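Side-chain contacts in CBS domain-containing protein (Pyrococcus horikoshii, PDB 2YZQ), which is of unknown function but binds S-adenosylmethionine and, as a protein of four CBS repeats, probably senses a small adenosyl ligand: residues Arg114-Phe117 / Ala118-Lys122; Glu121-Lys124 / Gly125-Ile128; Gly171-Asp174 / Glu175-Leu179; Pro222-Glu225 / Ile226-Arg229. All coordinates share one frame; numbering follows the deposited sequence.

From the N terminus, the chain first reaches contact 1, where helix 109-117 ends and turns into the long loop before strand 139-140. Contact 2 follows directly, and the two join through Tyr123, which meets both Tyr116 and Phe117; together they set the loop against helix 240-250. Contact 3, where strand 169-174 passes into a helical turn, lies far off, its centre about 27 Å from that of contact 1. Contact 4 closes a short turn ahead of helix 240-250 and lies beside contact 3, their centres about 7 Å apart, both touching S-adenosylmethionine. None nests in or crosses another; contacts 1 and 2 overlap at Glu121-Lys122, and contacts 3 and 4 follow in series.

Contact 1 of 4, residues Arg114-Phe117 / Ala118-Lys122; sequences RRYF and AKSEK
Tyr116 reaches past Ser120 to Lys122 at the C-terminal end of helix 109-117. With CG anti to the backbone N (chi1 -176°), the phenol leaves CB along the chain's onward path. Its CD2 lies 3.9 Å above the plane of the Phe117 ring, displaced toward the rim. Farther out, CE1 comes within 4.3 Å of Ser120 CB and meets Lys122 NZ obliquely. At the tip, OH receives a weak hydrogen bond from Lys122 NZ at 3.2 Å, the lysine crossing the tyrosine at about a right angle; Tyr116 OH is held more firmly by the hydroxyl of Tyr123. Bends at chi3 and chi4 curl Lys122 back on itself, and its NZ also gives a 2.6 Å hydrogen bond to Ser120 OG. The backbone also closes here: Tyr116 O accepts from Ser120 N at 2.8 Å, nearly along the C=O axis, and from Lys119 N at 3.0 Å, well above the carbonyl plane. Beside this pair of bonds, Lys119 CG rests 3.5 Å from Arg114 O. Phe117 and Ala118 pack on helix 240-250. The arrangement is the C-terminal end of a CBS-domain helix, widened into a pi-type turn at 114-117, with Tyr116 O taking i+3 and i+4 donors.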
loop_
_atom_site.group_PDB
_atom_site.type_symbol
_atom_site.label_atom_id
_atom_site.label_comp_id
_atom_site.label_asym_id
_atom_site.label_seq_id
_atom_site.Cartn_x
_atom_site.Cartn_y
_atom_site.Cartn_z
ATOM N N ARG A 114 -0.979 -7.499 -7.244
ATOM C CA ARG A 114 -1.595 -7.670 -8.557
ATOM C C ARG A 114 -1.018 -8.750 -9.470
ATOM O O ARG A 114 -1.769 -9.468 -10.136
ATOM C CB ARG A 114 -1.571 -6.331 -9.302
ATOM C CG ARG A 114 -2.372 -5.229 -8.624
ATOM C CD ARG A 114 -2.066 -3.866 -9.226
ATOM N NE ARG A 114 -0.692 -3.452 -8.943
ATOM C CZ ARG A 114 -0.189 -2.261 -9.251
ATOM N NH1 ARG A 114 -0.945 -1.355 -9.859
ATOM N NH2 ARG A 114 1.068 -1.971 -8.944
ATOM N N ARG A 115 0.305 -8.865 -9.504
ATOM C CA ARG A 115 0.956 -9.832 -10.384
ATOM C C ARG A 115 1.264 -11.180 -9.760
ATOM O O ARG A 115 1.475 -12.163 -10.472
ATOM C CB ARG A 115 2.254 -9.234 -10.928
ATOM C CG ARG A 115 2.068 -7.938 -11.693
ATOM C CD ARG A 115 3.406 -7.264 -11.980
ATOM N NE ARG A 115 3.225 -6.016 -12.721
ATOM C CZ ARG A 115 4.188 -5.130 -12.953
ATOM N NH1 ARG A 115 5.417 -5.341 -12.501
ATOM N NH2 ARG A 115 3.920 -4.025 -13.640
ATOM N N TYR A 116 1.283 -11.238 -8.434
ATOM C CA TYR A 116 1.610 -12.480 -7.755
ATOM C C TYR A 116 0.478 -13.077 -6.922
ATOM O O TYR A 116 -0.112 -14.088 -7.305
ATOM C CB TYR A 116 2.852 -12.258 -6.889
ATOM C CG TYR A 116 3.371 -13.497 -6.205
ATOM C CD1 TYR A 116 3.744 -14.620 -6.940
ATOM C CD2 TYR A 116 3.513 -13.537 -4.818
ATOM C CE1 TYR A 116 4.251 -15.753 -6.313
ATOM C CE2 TYR A 116 4.020 -14.662 -4.184
ATOM C CZ TYR A 116 4.387 -15.767 -4.936
ATOM O OH TYR A 116 4.895 -16.884 -4.311
ATOM N N PHE A 117 0.157 -12.461 -5.788
ATOM C CA PHE A 117 -0.901 -13.009 -4.946
ATOM C C PHE A 117 -2.235 -13.198 -5.665
ATOM O O PHE A 117 -2.920 -14.195 -5.455
ATOM C CB PHE A 117 -1.119 -12.136 -3.699
ATOM C CG PHE A 117 0.001 -12.214 -2.692
ATOM C CD1 PHE A 117 0.524 -13.444 -2.301
ATOM C CD2 PHE A 117 0.512 -11.057 -2.115
ATOM C CE1 PHE A 117 1.541 -13.517 -1.346
ATOM C CE2 PHE A 117 1.526 -11.120 -1.160
ATOM C CZ PHE A 117 2.041 -12.351 -0.778
ATOM N N ALA A 118 -2.604 -12.245 -6.512
ATOM C CA ALA A 118 -3.871 -12.326 -7.232
ATOM C C ALA A 118 -3.862 -13.288 -8.415
ATOM O O ALA A 118 -4.920 -13.614 -8.953
ATOM C CB ALA A 118 -4.284 -10.941 -7.709
ATOM N N LYS A 119 -2.680 -13.750 -8.813
ATOM C CA LYS A 119 -2.567 -14.648 -9.964
ATOM C C LYS A 119 -2.062 -16.056 -9.666
ATOM O O LYS A 119 -2.362 -16.996 -10.407
ATOM C CB LYS A 119 -1.661 -14.016 -11.026
ATOM C CG LYS A 119 -2.157 -12.688 -11.571
ATOM C CD LYS A 119 -3.480 -12.846 -12.294
ATOM C CE LYS A 119 -3.970 -11.520 -12.849
ATOM N NZ LYS A 119 -3.013 -10.935 -13.828
ATOM N N SER A 120 -1.294 -16.211 -8.595
ATOM C CA SER A 120 -0.752 -17.520 -8.257
ATOM C C SER A 120 -1.801 -18.454 -7.663
ATOM O O SER A 120 -2.723 -18.013 -6.980
ATOM C CB SER A 120 0.418 -17.367 -7.284
ATOM O OG SER A 120 1.025 -18.621 -7.021
ATOM N N GLU A 121 -1.660 -19.746 -7.938
ATOM C CA GLU A 121 -2.592 -20.743 -7.422
ATOM C C GLU A 121 -2.231 -21.105 -5.983
ATOM O O GLU A 121 -3.080 -21.548 -5.209
ATOM C CB GLU A 121 -2.542 -22.010 -8.283
ATOM C CG GLU A 121 -3.068 -21.843 -9.697
ATOM C CD GLU A 121 -4.566 -21.622 -9.737
ATOM O OE1 GLU A 121 -5.302 -22.470 -9.192
ATOM O OE2 GLU A 121 -5.007 -20.607 -10.314
ATOM N N LYS A 122 -0.966 -20.901 -5.638
ATOM C CA LYS A 122 -0.442 -21.224 -4.316
ATOM C C LYS A 122 -1.143 -20.569 -3.129
ATOM O O LYS A 122 -1.204 -21.155 -2.047
ATOM C CB LYS A 122 1.049 -20.877 -4.250
ATOM C CG LYS A 122 1.888 -21.492 -5.358
ATOM C CD LYS A 122 3.379 -21.317 -5.089
ATOM C CE LYS A 122 3.754 -19.853 -4.904
ATOM N NZ LYS A 122 3.415 -19.035 -6.098
#

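Contact 2 of 4, residues Glu121-Lys124 / Gly125-Ile128; sequences EKYK and GVEI
The Tyr123 ring meets Val126 CG2 obliquely, with 4.3 Å between that methyl and Tyr123 CD1. Two aromatic neighbours of the preceding helix also border the ring: Phe117 makes an edge-to-face (T-shaped) contact with it, and Tyr116 meets it with the planes at about 70°. A second flat group, the carboxylate of Glu121, is approached by Lys124 NZ, which bonds to both oxygens, OE1 only weakly. Lys124 NZ meets OE2 of Glu121 at 3.0 Å on the syn side, 22° out of the carboxylate plane, forming a salt bridge, while the weaker bond from Lys124 NZ to Glu121 OE1 measures 3.1 Å. The lysine chain is extended beyond CG, and the charged ends close over the exposed side of the turn. Val126 holds CG1 anti to its own nitrogen (chi1 -177°), which directs CG2 back over the turn, 3.9 Å from Lys122 O. Gly125 links Lys124 to Val126. On the helix-facing side, Tyr123 and Val126 pack on Val240 of helix 240-250, and their backbones bond to His241 and Val240, which fixes the loop against that helix. Lys124 N donates to Glu121 O at 3.2 Å, and the backbone angles of Lys122 and Tyr123 match a type I beta turn, here bridged across its ends by a lysine-glutamate pair.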
loop_
_atom_site.group_PDB
_atom_site.type_symbol
_atom_site.label_atom_id
_atom_site.label_comp_id
_atom_site.label_asym_id
_atom_site.label_seq_id
_atom_site.Cartn_x
_atom_site.Cartn_y
_atom_site.Cartn_z
ATOM N N GLU A 121 -1.660 -19.746 -7.938
ATOM C CA GLU A 121 -2.592 -20.743 -7.422
ATOM C C GLU A 121 -2.231 -21.105 -5.983
ATOM O O GLU A 121 -3.080 -21.548 -5.209
ATOM C CB GLU A 121 -2.542 -22.010 -8.283
ATOM C CG GLU A 121 -3.068 -21.843 -9.697
ATOM C CD GLU A 121 -4.566 -21.622 -9.737
ATOM O OE1 GLU A 121 -5.302 -22.470 -9.192
ATOM O OE2 GLU A 121 -5.007 -20.607 -10.314
ATOM N N LYS A 122 -0.966 -20.901 -5.638
ATOM C CA LYS A 122 -0.442 -21.224 -4.316
ATOM C C LYS A 122 -1.143 -20.569 -3.129
ATOM O O LYS A 122 -1.204 -21.155 -2.047
ATOM C CB LYS A 122 1.049 -20.877 -4.250
ATOM C CG LYS A 122 1.888 -21.492 -5.358
ATOM C CD LYS A 122 3.379 -21.317 -5.089
ATOM C CE LYS A 122 3.754 -19.853 -4.904
ATOM N NZ LYS A 122 3.415 -19.035 -6.098
ATOM N N TYR A 123 -1.674 -19.367 -3.321
ATOM C CA TYR A 123 -2.321 -18.663 -2.219
ATOM C C TYR A 123 -3.826 -18.805 -2.109
ATOM O O TYR A 123 -4.456 -18.145 -1.279
ATOM C CB TYR A 123 -1.923 -17.191 -2.259
ATOM C CG TYR A 123 -0.429 -17.049 -2.204
ATOM C CD1 TYR A 123 0.273 -17.396 -1.051
ATOM C CD2 TYR A 123 0.294 -16.668 -3.330
ATOM C CE1 TYR A 123 1.657 -17.377 -1.020
ATOM C CE2 TYR A 123 1.680 -16.647 -3.309
ATOM C CZ TYR A 123 2.356 -17.003 -2.152
ATOM O OH TYR A 123 3.731 -16.997 -2.125
ATOM N N LYS A 124 -4.404 -19.665 -2.940
ATOM C CA LYS A 124 -5.837 -19.903 -2.876
ATOM C C LYS A 124 -6.074 -20.733 -1.623
ATOM O O LYS A 124 -7.189 -20.802 -1.104
ATOM C CB LYS A 124 -6.319 -20.672 -4.111
ATOM C CG LYS A 124 -6.314 -19.853 -5.389
ATOM C CD LYS A 124 -6.923 -20.627 -6.547
ATOM C CE LYS A 124 -7.055 -19.751 -7.779
ATOM N NZ LYS A 124 -7.685 -20.484 -8.911
ATOM N N GLY A 125 -5.004 -21.354 -1.136
ATOM C CA GLY A 125 -5.104 -22.176 0.054
ATOM C C GLY A 125 -4.387 -21.601 1.263
ATOM O O GLY A 125 -3.623 -22.300 1.930
ATOM N N VAL A 126 -4.632 -20.325 1.548
ATOM C CA VAL A 126 -4.010 -19.663 2.690
ATOM C C VAL A 126 -4.914 -18.563 3.246
ATOM O O VAL A 126 -5.082 -17.514 2.620
ATOM C CB VAL A 126 -2.657 -19.027 2.305
ATOM C CG1 VAL A 126 -2.003 -18.418 3.534
ATOM C CG2 VAL A 126 -1.743 -20.071 1.672
ATOM N N GLU A 127 -5.490 -18.798 4.423
ATOM C CA GLU A 127 -6.368 -17.806 5.042
ATOM C C GLU A 127 -5.525 -16.673 5.607
ATOM O O GLU A 127 -4.351 -16.863 5.936
ATOM C CB GLU A 127 -7.206 -18.435 6.165
ATOM C CG GLU A 127 -8.023 -19.645 5.731
ATOM C CD GLU A 127 -9.114 -20.023 6.722
ATOM O OE1 GLU A 127 -8.967 -19.718 7.925
ATOM O OE2 GLU A 127 -10.118 -20.634 6.295
ATOM N N ILE A 128 -6.126 -15.495 5.725
ATOM C CA ILE A 128 -5.408 -14.334 6.241
ATOM C C ILE A 128 -5.427 -14.214 7.758
ATOM O O ILE A 128 -4.829 -13.296 8.312
ATOM C CB ILE A 128 -5.987 -13.015 5.665
ATOM C CG1 ILE A 128 -7.448 -12.843 6.101
ATOM C CG2 ILE A 128 -5.864 -13.018 4.148
ATOM C CD1 ILE A 128 -8.004 -11.450 5.835
#

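Contact 3 of 4, residues Gly171-Asp174 / Glu175-Leu179; sequences GIVD and ETDLL. With SAM (S-adenosylmethionine), chain B.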
loop_
_atom_site.group_PDB
_atom_site.type_symbol
_atom_site.label_atom_id
_atom_site.label_comp_id
_atom_site.label_asym_id
_atom_site.label_seq_id
_atom_site.Cartn_x
_atom_site.Cartn_y
_atom_site.Cartn_z
ATOM N N GLY A 171 -18.588 2.968 6.421
ATOM C CA GLY A 171 -17.902 3.532 5.276
ATOM C C GLY A 171 -16.399 3.432 5.400
ATOM O O GLY A 171 -15.876 2.764 6.292
ATOM N N ILE A 172 -15.705 4.095 4.488
ATOM C CA ILE A 172 -14.252 4.087 4.502
ATOM C C ILE A 172 -13.811 5.331 3.745
ATOM O O ILE A 172 -14.521 5.799 2.858
ATOM C CB ILE A 172 -13.722 2.777 3.857
ATOM C CG1 ILE A 172 -12.204 2.682 4.025
ATOM C CG2 ILE A 172 -14.154 2.692 2.393
ATOM C CD1 ILE A 172 -11.685 1.258 3.944
ATOM N N VAL A 173 -12.657 5.882 4.099
ATOM C CA VAL A 173 -12.188 7.094 3.436
ATOM C C VAL A 173 -10.670 7.156 3.313
ATOM O O VAL A 173 -9.954 6.687 4.198
ATOM C CB VAL A 173 -12.679 8.358 4.205
ATOM C CG1 VAL A 173 -12.069 8.401 5.616
ATOM C CG2 VAL A 173 -12.320 9.616 3.436
ATOM N N ASP A 174 -10.187 7.707 2.201
ATOM C CA ASP A 174 -8.752 7.873 2.003
ATOM C C ASP A 174 -8.459 9.233 1.388
ATOM O O ASP A 174 -9.375 10.028 1.153
ATOM C CB ASP A 174 -8.134 6.715 1.186
ATOM C CG ASP A 174 -8.396 6.798 -0.307
ATOM O OD1 ASP A 174 -9.054 7.744 -0.784
ATOM O OD2 ASP A 174 -7.916 5.886 -1.014
ATOM N N GLU A 175 -7.182 9.512 1.156
ATOM C CA GLU A 175 -6.757 10.797 0.621
ATOM C C GLU A 175 -7.458 11.210 -0.670
ATOM O O GLU A 175 -7.837 12.369 -0.829
ATOM C CB GLU A 175 -5.237 10.772 0.424
ATOM C CG GLU A 175 -4.622 12.056 -0.079
ATOM C CD GLU A 175 -3.108 11.983 -0.101
ATOM O OE1 GLU A 175 -2.575 10.934 -0.526
ATOM O OE2 GLU A 175 -2.452 12.971 0.299
ATOM N N THR A 176 -7.645 10.266 -1.581
ATOM C CA THR A 176 -8.291 10.578 -2.854
ATOM C C THR A 176 -9.730 11.059 -2.702
ATOM O O THR A 176 -10.251 11.759 -3.577
ATOM C CB THR A 176 -8.278 9.359 -3.806
ATOM O OG1 THR A 176 -9.239 8.392 -3.369
ATOM C CG2 THR A 176 -6.894 8.725 -3.835
ATOM N N ASP A 177 -10.379 10.700 -1.598
ATOM C CA ASP A 177 -11.760 11.113 -1.380
ATOM C C ASP A 177 -11.898 12.605 -1.110
ATOM O O ASP A 177 -12.990 13.161 -1.202
ATOM C CB ASP A 177 -12.383 10.307 -0.239
ATOM C CG ASP A 177 -12.537 8.846 -0.591
ATOM O OD1 ASP A 177 -12.853 8.555 -1.765
ATOM O OD2 ASP A 177 -12.355 7.986 0.296
ATOM N N LEU A 178 -10.789 13.257 -0.780
ATOM C CA LEU A 178 -10.814 14.690 -0.530
ATOM C C LEU A 178 -11.252 15.433 -1.790
ATOM O O LEU A 178 -11.837 16.514 -1.708
ATOM C CB LEU A 178 -9.427 15.183 -0.108
ATOM C CG LEU A 178 -8.952 14.788 1.292
ATOM C CD1 LEU A 178 -7.502 15.203 1.464
ATOM C CD2 LEU A 178 -9.822 15.455 2.343
ATOM N N LEU A 179 -10.967 14.850 -2.952
ATOM C CA LEU A 179 -11.335 15.477 -4.218
ATOM C C LEU A 179 -12.835 15.436 -4.468
ATOM O O LEU A 179 -13.315 15.976 -5.468
ATOM C CB LEU A 179 -10.599 14.816 -5.391
ATOM C CG LEU A 179 -9.115 15.148 -5.578
ATOM C CD1 LEU A 179 -8.314 14.742 -4.356
ATOM C CD2 LEU A 179 -8.600 14.420 -6.810
HETATM N N SAM B . -3.831 5.002 -3.437
HETATM C CA SAM B . -4.784 4.886 -4.552
HETATM C C SAM B . -4.751 6.152 -5.389
HETATM O O SAM B . -5.259 6.164 -6.499
HETATM O OXT SAM B . -4.221 7.160 -4.958
HETATM C CB SAM B . -6.191 4.655 -3.985
HETATM C CG SAM B . -7.098 4.063 -5.066
HETATM S SD SAM B . -8.672 3.522 -4.336
HETATM C CE SAM B . -9.582 3.147 -5.873
HETATM C "C5'" SAM B . -9.441 5.027 -3.697
HETATM C "C4'" SAM B . -10.928 4.766 -3.448
HETATM O "O4'" SAM B . -11.107 3.439 -2.896
HETATM C "C3'" SAM B . -11.518 5.762 -2.441
HETATM O "O3'" SAM B . -12.806 6.201 -2.903
HETATM C "C2'" SAM B . -11.617 4.931 -1.154
HETATM O "O2'" SAM B . -12.618 5.443 -0.267
HETATM C "C1'" SAM B . -11.946 3.548 -1.735
HETATM N N9 SAM B . -11.649 2.446 -0.818
HETATM C C8 SAM B . -10.493 2.201 -0.113
HETATM N N7 SAM B . -10.586 1.045 0.490
HETATM C C5 SAM B . -11.842 0.555 0.311
HETATM C C6 SAM B . -12.573 -0.576 0.771
HETATM N N6 SAM B . -12.001 -1.488 1.634
HETATM N N1 SAM B . -13.845 -0.747 0.352
HETATM C C2 SAM B . -14.453 0.145 -0.438
HETATM N N3 SAM B . -13.800 1.200 -0.919
HETATM C C4 SAM B . -12.521 1.453 -0.548
#
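Asp174 and Asp177 face each other where strand 169-174 gives way to a helical turn, and their conformations set up the ribose site of S-adenosylmethionine. Asp177 places CG beside its backbone N (chi1 -67°), turning the carboxylate back toward the strand. There its two oxygens take the two ribose hydroxyls, OD1 from O3' and OD2 from O2', each at 2.6 Å. OD2 has a second donor in Asp174 N, at 2.9 Å, on the anti side and 34° out of the carboxylate plane, while OD1 is also paired with Arg180 in a salt bridge. Asp174 takes the crowded position, its CG between N and carbonyl carbon (chi1 77°), which swings OD1 forward over the turn. That oxygen uses its syn lone pair for Thr176 OG1 at 2.7 Å. Asp177 N bonds to Asp174 O at 3.0 Å and only weakly to Asp174 OD1, so main chain and side chain together close the turn. The carboxylates come close, 3.5 Å from Asp174 OD1 to Asp177 OD2; the neighbouring N-H and Arg180 probably ease that repulsion. Thr176 turns CG2 to the methionyl carboxylate, and Ile172 sets CG2 3.6 Å from adenine C4. Gly171, Asp174 and Asp177 occupy the positions of the Gly-h-h-Thr/Ser-x-x-Asp/Asn pattern found in adenosyl-binding CBS domains, with Asp174 where threonine or serine is usual. Strand 169-174 runs antiparallel to strand 159-163, Val173 packs on Leu160 and Val162 of that strand, and Leu178 covers Leu145 and Leu149 of helix 145-153.

Contact 4 of 4, residues Pro222-Glu225 / Ile226-Arg229; sequences PVAE and IMTR. With SAM (S-adenosylmethionine), chain B.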
loop_
_atom_site.group_PDB
_atom_site.type_symbol
_atom_site.label_atom_id
_atom_site.label_comp_id
_atom_site.label_asym_id
_atom_site.label_seq_id
_atom_site.Cartn_x
_atom_site.Cartn_y
_atom_site.Cartn_z
ATOM N N PRO A 222 -18.262 17.180 8.246
ATOM C CA PRO A 222 -18.122 15.776 8.646
ATOM C C PRO A 222 -17.570 14.900 7.522
ATOM O O PRO A 222 -17.927 15.062 6.355
ATOM C CB PRO A 222 -19.546 15.388 9.036
ATOM C CG PRO A 222 -20.095 16.664 9.575
ATOM C CD PRO A 222 -19.620 17.665 8.548
ATOM N N VAL A 223 -16.701 13.964 7.883
ATOM C CA VAL A 223 -16.093 13.076 6.907
ATOM C C VAL A 223 -17.148 12.240 6.176
ATOM O O VAL A 223 -16.901 11.721 5.090
ATOM C CB VAL A 223 -15.044 12.154 7.592
ATOM C CG1 VAL A 223 -15.732 11.160 8.504
ATOM C CG2 VAL A 223 -14.203 11.445 6.541
ATOM N N ALA A 224 -18.333 12.128 6.766
ATOM C CA ALA A 224 -19.416 11.369 6.157
ATOM C C ALA A 224 -19.732 11.920 4.764
ATOM O O ALA A 224 -20.156 11.178 3.877
ATOM C CB ALA A 224 -20.663 11.439 7.038
ATOM N N GLU A 225 -19.509 13.219 4.578
ATOM C CA GLU A 225 -19.791 13.872 3.303
ATOM C C GLU A 225 -18.887 13.476 2.134
ATOM O O GLU A 225 -19.206 13.771 0.983
ATOM C CB GLU A 225 -19.762 15.397 3.474
ATOM C CG GLU A 225 -20.998 15.961 4.167
ATOM C CD GLU A 225 -20.990 17.481 4.239
ATOM O OE1 GLU A 225 -20.515 18.121 3.279
ATOM O OE2 GLU A 225 -21.471 18.035 5.250
ATOM N N ILE A 226 -17.765 12.818 2.409
ATOM C CA ILE A 226 -16.878 12.408 1.322
ATOM C C ILE A 226 -16.504 10.929 1.373
ATOM O O ILE A 226 -15.747 10.449 0.536
ATOM C CB ILE A 226 -15.562 13.223 1.311
ATOM C CG1 ILE A 226 -14.766 12.946 2.589
ATOM C CG2 ILE A 226 -15.864 14.712 1.168
ATOM C CD1 ILE A 226 -13.332 13.450 2.536
ATOM N N MET A 227 -17.053 10.201 2.335
ATOM C CA MET A 227 -16.706 8.790 2.472
ATOM C C MET A 227 -17.361 7.856 1.460
ATOM O O MET A 227 -18.400 8.171 0.866
ATOM C CB MET A 227 -17.047 8.309 3.885
ATOM C CG MET A 227 -18.539 8.103 4.130
ATOM S SD MET A 227 -18.850 7.518 5.802
ATOM C CE MET A 227 -20.627 7.240 5.747
ATOM N N THR A 228 -16.723 6.707 1.258
ATOM C CA THR A 228 -17.233 5.669 0.371
ATOM C C THR A 228 -18.119 4.798 1.267
ATOM O O THR A 228 -17.652 4.257 2.273
ATOM C CB THR A 228 -16.082 4.823 -0.207
ATOM O OG1 THR A 228 -15.253 5.644 -1.045
ATOM C CG2 THR A 228 -16.626 3.650 -1.006
ATOM N N ARG A 229 -19.394 4.663 0.913
ATOM C CA ARG A 229 -20.326 3.891 1.733
ATOM C C ARG A 229 -20.332 2.384 1.523
ATOM O O ARG A 229 -20.601 1.627 2.462
ATOM C CB ARG A 229 -21.740 4.448 1.559
ATOM C CG ARG A 229 -21.875 5.863 2.095
ATOM C CD ARG A 229 -23.244 6.459 1.824
ATOM N NE ARG A 229 -23.305 7.841 2.293
ATOM C CZ ARG A 229 -23.393 8.195 3.570
ATOM N NH1 ARG A 229 -23.440 7.265 4.516
ATOM N NH2 ARG A 229 -23.425 9.478 3.904
HETATM N N SAM B . -3.831 5.002 -3.437
HETATM C CA SAM B . -4.784 4.886 -4.552
HETATM C C SAM B . -4.751 6.152 -5.389
HETATM O O SAM B . -5.259 6.164 -6.499
HETATM O OXT SAM B . -4.221 7.160 -4.958
HETATM C CB SAM B . -6.191 4.655 -3.985
HETATM C CG SAM B . -7.098 4.063 -5.066
HETATM S SD SAM B . -8.672 3.522 -4.336
HETATM C CE SAM B . -9.582 3.147 -5.873
HETATM C "C5'" SAM B . -9.441 5.027 -3.697
HETATM C "C4'" SAM B . -10.928 4.766 -3.448
HETATM O "O4'" SAM B . -11.107 3.439 -2.896
HETATM C "C3'" SAM B . -11.518 5.762 -2.441
HETATM O "O3'" SAM B . -12.806 6.201 -2.903
HETATM C "C2'" SAM B . -11.617 4.931 -1.154
HETATM O "O2'" SAM B . -12.618 5.443 -0.267
HETATM C "C1'" SAM B . -11.946 3.548 -1.735
HETATM N N9 SAM B . -11.649 2.446 -0.818
HETATM C C8 SAM B . -10.493 2.201 -0.113
HETATM N N7 SAM B . -10.586 1.045 0.490
HETATM C C5 SAM B . -11.842 0.555 0.311
HETATM C C6 SAM B . -12.573 -0.576 0.771
HETATM N N6 SAM B . -12.001 -1.488 1.634
HETATM N N1 SAM B . -13.845 -0.747 0.352
HETATM C C2 SAM B . -14.453 0.145 -0.438
HETATM N N3 SAM B . -13.800 1.200 -0.919
HETATM C C4 SAM B . -12.521 1.453 -0.548
#
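Ile226 and Met227 both set their first side-chain branch between N and carbonyl carbon, Ile226 CG1 with chi1 64° and Met227 CG with chi1 75°, and so turn back onto Val223 and Ala224. The motif is a short 3-10 turn, residues 223-225, leading into the extended first segment of a CBS repeat, whose opening sequence in many CBS domains reads Ile-Met-Thr. Ile226 CG1 lies 3.5 Å from Val223 O and packs against Val223 CG2 at 4.3 Å. Met227, extended beyond CG, travels the other way along the turn: its CG sits 3.5 Å from Ala224 O, and its CE finishes by the Ala224 methyl. The turn is closed by Ile226 N, which donates to Val223 O at 3.0 Å in a nearly straight bond; Met227 N adds a weak bond to the same oxygen. Glu225 N likewise donates to Pro222 O, giving successive i+3 bonds through the turn. On the buried side, Val223 and Ile226 reach Val173 of strand 169-174, and both also touch helix 145-153. From this support the chain passes beside strand 169-174, where Thr228 N bonds to Ile172 O at 2.9 Å. Arg180 NH1 donates to both Ile226 O and Thr228 OG1, which ties the threonine hydroxyl to the loop. Thr228 OG1 in turn gives a 2.8 Å hydrogen bond to the ribose O2' of S-adenosylmethionine.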